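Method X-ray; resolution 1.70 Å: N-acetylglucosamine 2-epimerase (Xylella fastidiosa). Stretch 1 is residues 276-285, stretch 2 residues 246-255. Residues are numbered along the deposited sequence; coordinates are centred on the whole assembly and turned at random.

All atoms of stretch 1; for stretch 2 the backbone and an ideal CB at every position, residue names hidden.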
# COMPACT_ATOMS: atom_id res chain seq x y z
N LEU A 276 -15.14 10.29 0.30
CA LEU A 276 -14.62 9.05 -0.25
C LEU A 276 -14.94 7.86 0.67
O LEU A 276 -15.39 6.77 0.21
CB LEU A 276 -13.10 9.13 -0.43
CG LEU A 276 -12.67 10.11 -1.54
CD1 LEU A 276 -11.12 10.27 -1.63
CD2 LEU A 276 -13.23 9.70 -2.94
N PHE A 277 -14.67 8.05 1.95
CA PHE A 277 -14.84 6.97 2.92
C PHE A 277 -16.35 6.59 3.03
O PHE A 277 -16.70 5.41 2.94
CB PHE A 277 -14.29 7.36 4.27
CG PHE A 277 -14.47 6.29 5.33
CD1 PHE A 277 -13.43 5.46 5.65
CD2 PHE A 277 -15.68 6.13 5.99
CE1 PHE A 277 -13.55 4.46 6.61
CE2 PHE A 277 -15.81 5.12 6.97
CZ PHE A 277 -14.74 4.30 7.27
N ASP A 278 -17.21 7.59 3.19
CA ASP A 278 -18.64 7.37 3.53
C ASP A 278 -19.30 6.61 2.39
O ASP A 278 -20.00 5.63 2.62
CB ASP A 278 -19.41 8.68 3.78
CG ASP A 278 -18.92 9.46 5.02
OD1 ASP A 278 -18.08 8.98 5.83
OD2 ASP A 278 -19.38 10.62 5.16
N VAL A 279 -19.08 7.07 1.17
CA VAL A 279 -19.64 6.40 -0.00
C VAL A 279 -19.08 5.01 -0.20
O VAL A 279 -19.86 4.05 -0.43
CB VAL A 279 -19.41 7.24 -1.28
CG1 VAL A 279 -19.80 6.43 -2.53
CG2 VAL A 279 -20.20 8.52 -1.17
N ALA A 280 -17.76 4.85 -0.08
CA ALA A 280 -17.11 3.54 -0.28
C ALA A 280 -17.63 2.47 0.67
O ALA A 280 -17.93 1.34 0.25
CB ALA A 280 -15.56 3.67 -0.16
N VAL A 281 -17.75 2.79 1.95
CA VAL A 281 -18.19 1.76 2.91
C VAL A 281 -19.70 1.50 2.76
O VAL A 281 -20.12 0.36 2.94
CB VAL A 281 -17.75 2.04 4.39
CG1 VAL A 281 -16.25 2.17 4.43
CG2 VAL A 281 -18.44 3.32 4.97
N ALA A 282 -20.49 2.52 2.41
CA ALA A 282 -21.95 2.33 2.16
C ALA A 282 -22.17 1.35 1.03
O ALA A 282 -23.04 0.44 1.09
CB ALA A 282 -22.65 3.69 1.84
N ARG A 283 -21.44 1.54 -0.04
CA ARG A 283 -21.57 0.69 -1.20
C ARG A 283 -21.02 -0.70 -1.02
O ARG A 283 -21.49 -1.62 -1.70
CB ARG A 283 -20.87 1.29 -2.40
CG ARG A 283 -21.40 2.62 -2.82
CD ARG A 283 -22.30 2.60 -4.09
NE ARG A 283 -22.58 4.01 -4.39
CZ ARG A 283 -21.99 4.79 -5.32
NH1 ARG A 283 -21.12 4.34 -6.24
NH2 ARG A 283 -22.34 6.06 -5.38
N SER A 284 -20.01 -0.89 -0.15
CA SER A 284 -19.27 -2.18 -0.16
C SER A 284 -19.36 -3.04 1.11
O SER A 284 -18.95 -4.17 1.06
CB SER A 284 -17.79 -1.96 -0.49
OG SER A 284 -17.20 -1.20 0.56
N TRP A 285 -19.89 -2.53 2.22
CA TRP A 285 -19.96 -3.31 3.46
C TRP A 285 -21.05 -4.37 3.33
O TRP A 285 -22.18 -4.05 2.96
CB TRP A 285 -20.23 -2.41 4.66
CG TRP A 285 -20.39 -3.17 5.95
CD1 TRP A 285 -21.57 -3.46 6.61
CD2 TRP A 285 -19.35 -3.74 6.76
NE1 TRP A 285 -21.32 -4.17 7.75
CE2 TRP A 285 -19.97 -4.35 7.88
CE3 TRP A 285 -17.94 -3.80 6.65
CZ2 TRP A 285 -19.23 -5.01 8.88
CZ3 TRP A 285 -17.21 -4.45 7.66
CH2 TRP A 285 -17.86 -5.05 8.75
N UNK A 246 -12.70 0.36 -6.49
CA UNK A 246 -12.07 -0.37 -5.40
C UNK A 246 -12.35 0.42 -4.12
O UNK A 246 -11.72 1.44 -3.90
CB UNK A 246 -10.57 -0.56 -5.64
N UNK A 247 -13.30 -0.03 -3.27
CA UNK A 247 -13.52 0.69 -2.03
C UNK A 247 -12.25 0.87 -1.18
O UNK A 247 -12.09 1.89 -0.50
CB UNK A 247 -14.58 -0.04 -1.21
N UNK A 248 -11.38 -0.12 -1.20
CA UNK A 248 -10.11 -0.09 -0.48
C UNK A 248 -9.25 1.07 -0.90
O UNK A 248 -8.49 1.60 -0.09
CB UNK A 248 -9.34 -1.40 -0.69
N UNK A 249 -9.33 1.42 -2.16
CA UNK A 249 -8.57 2.61 -2.63
C UNK A 249 -9.21 3.92 -2.26
O UNK A 249 -8.49 4.92 -2.07
CB UNK A 249 -8.40 2.57 -4.15
N UNK A 250 -10.53 3.93 -2.08
CA UNK A 250 -11.22 5.14 -1.66
C UNK A 250 -10.82 5.44 -0.21
O UNK A 250 -10.55 6.59 0.16
CB UNK A 250 -12.74 4.99 -1.80
N UNK A 251 -10.85 4.38 0.62
CA UNK A 251 -10.51 4.53 2.03
C UNK A 251 -9.02 4.80 2.21
O UNK A 251 -8.62 5.60 3.08
CB UNK A 251 -10.92 3.28 2.81
N UNK A 252 -8.19 4.15 1.40
CA UNK A 252 -6.75 4.42 1.43
C UNK A 252 -6.47 5.87 1.11
O UNK A 252 -5.63 6.50 1.76
CB UNK A 252 -6.01 3.51 0.45
N UNK A 253 -7.15 6.42 0.11
CA UNK A 253 -7.01 7.87 -0.16
C UNK A 253 -7.49 8.72 1.02
O UNK A 253 -6.89 9.76 1.34
CB UNK A 253 -7.80 8.25 -1.42
N UNK A 254 -8.60 8.33 1.66
CA UNK A 254 -9.09 9.06 2.82
C UNK A 254 -8.00 9.13 3.90
O UNK A 254 -7.77 10.21 4.50
CB UNK A 254 -10.35 8.40 3.37
N UNK A 255 -7.31 8.02 4.12
CA UNK A 255 -6.18 7.97 5.05
C UNK A 255 -5.05 8.91 4.62
O UNK A 255 -4.51 9.69 5.43
CB UNK A 255 -5.65 6.54 5.16

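The two helices run nearly antiparallel, with N-to-C directions 155° apart and axes 8.3 Å apart at closest approach. Stretch 1 turns Leu276, Ala280 and Ser284 toward stretch 2, one per helical turn.

Position 246 comes right before the helix. Its CA-to-CB bond points away, and nothing of stretch 1 lies near the ideal CB. Stretch 1 sets little limit here. The residue is Gln246, at the N-cap position. Its backbone O accepts the first helical bonds, from the N of positions 249 and 250.

Position 247 points toward stretch 1. Its ideal CB is 3.4 Å from Ser284 OG and 3.9 Å from Ala280 O, so space is short. Ser284 OG already donates to Ala280 O at 2.7 Å. A small or compact side chain suits, such as alanine, serine or proline. Phi of -54° fits proline, and the first turn of a helix does not need its N-H. The residue is Pro247. Its CB lies 3.4 Å from Ser284 OG and 4.2 Å from Ala280 CB.

Position 248 points away, and stretch 1 leaves the choice open. Phi and psi are ordinary helical values, so glycine is not required. It is Gly248, with no side chain.

Position 249 also points away, and many residues would do. It is His249, which makes no contact with stretch 1.

Position 250 faces the space between Leu276 and Ala280. The ideal CB is 3.5 Å from Ala280 CB and 3.8 Å from Leu276 O. A branch at CB would have to find room here, while alanine or a flexible unbranched chain is easier to place. Apolar and polar chains are both conceivable. The residue is Gln250. Its CB packs on Ala280 CB at 3.5 Å. With chi1 and chi2 both m, Gln250 NE2 turns back to its own stretch and donates to Gln246 O, just before the helix, at 3.2 Å. Gln250 OE1 lies 3.7 Å from Leu276 CD2.

Position 251 points sideways, with its ideal CB 4.4 Å from Phe277 CD1. Ala280 CB and Val281 CG1 lie somewhat farther off, within reach of a methyl branch. A methyl-bearing branch, as in valine, threonine or isoleucine, would suit. The residue is Thr251. Its CG2 lies 3.8 Å from Phe277 CD1, oblique to the ring, and 4.2 Å from both Ala280 CB and Val281 CG1.

Position 252 is out of reach of stretch 1, which gives no preference. It is Glu252.

Position 253 points toward Leu276, whose CD1 is 3.9 Å from the ideal CB. An apolar start to the chain is favoured, and a larger group could follow. The residue is Trp253. Its CB meets Leu276 CD1 at 3.9 Å, and the end of the side chain leads away.

Position 254 points toward stretch 1, with its ideal CB 4.2 Å from Phe277 CB and 4.7 Å from Leu276 CB. A small apolar residue suits. It is Ala254, whose CB touches Phe277 CB at 4.2 Å.

Position 255 is out of reach, and polar or charged chains are as acceptable as others. It is Lys255.

Stretch 2 (246-255) QPGHQTEWAK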
# COMPACT_ATOMS: atom_id res chain seq x y z
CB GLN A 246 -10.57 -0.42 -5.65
CG GLN A 246 -10.17 -1.36 -6.77
CD GLN A 246 -9.88 -2.71 -6.19
OE1 GLN A 246 -9.05 -2.82 -5.27
NE2 GLN A 246 -10.55 -3.77 -6.70
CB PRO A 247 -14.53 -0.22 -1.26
CG PRO A 247 -14.58 -1.47 -2.00
CD PRO A 247 -14.25 -1.16 -3.40
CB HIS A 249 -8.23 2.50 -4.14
CG HIS A 249 -7.18 1.49 -4.47
ND1 HIS A 249 -7.03 0.95 -5.73
CD2 HIS A 249 -6.27 0.86 -3.69
CE1 HIS A 249 -6.02 0.09 -5.73
NE2 HIS A 249 -5.54 0.02 -4.50
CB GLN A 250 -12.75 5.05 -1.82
CG GLN A 250 -13.20 4.41 -3.11
CD GLN A 250 -12.66 5.08 -4.34
OE1 GLN A 250 -12.71 6.32 -4.44
NE2 GLN A 250 -12.22 4.29 -5.32
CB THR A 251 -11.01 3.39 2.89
OG1 THR A 251 -10.32 2.17 2.53
CG2 THR A 251 -12.57 3.26 2.71
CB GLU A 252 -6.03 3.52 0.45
CG GLU A 252 -4.51 3.60 0.47
CD GLU A 252 -3.80 2.40 -0.16
OE1 GLU A 252 -4.44 1.43 -0.71
OE2 GLU A 252 -2.54 2.38 -0.14
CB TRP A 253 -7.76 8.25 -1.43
CG TRP A 253 -6.95 8.17 -2.66
CD1 TRP A 253 -7.12 7.32 -3.72
CD2 TRP A 253 -5.81 8.97 -2.97
NE1 TRP A 253 -6.16 7.54 -4.66
CE2 TRP A 253 -5.35 8.57 -4.24
CE3 TRP A 253 -5.12 10.00 -2.28
CZ2 TRP A 253 -4.21 9.14 -4.86
CZ3 TRP A 253 -4.00 10.57 -2.91
CH2 TRP A 253 -3.58 10.16 -4.18
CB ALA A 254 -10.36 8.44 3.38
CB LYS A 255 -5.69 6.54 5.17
CG LYS A 255 -4.56 6.30 6.20
CD LYS A 255 -3.77 5.02 5.94
CE LYS A 255 -2.89 5.13 4.73
NZ LYS A 255 -2.40 3.83 4.36
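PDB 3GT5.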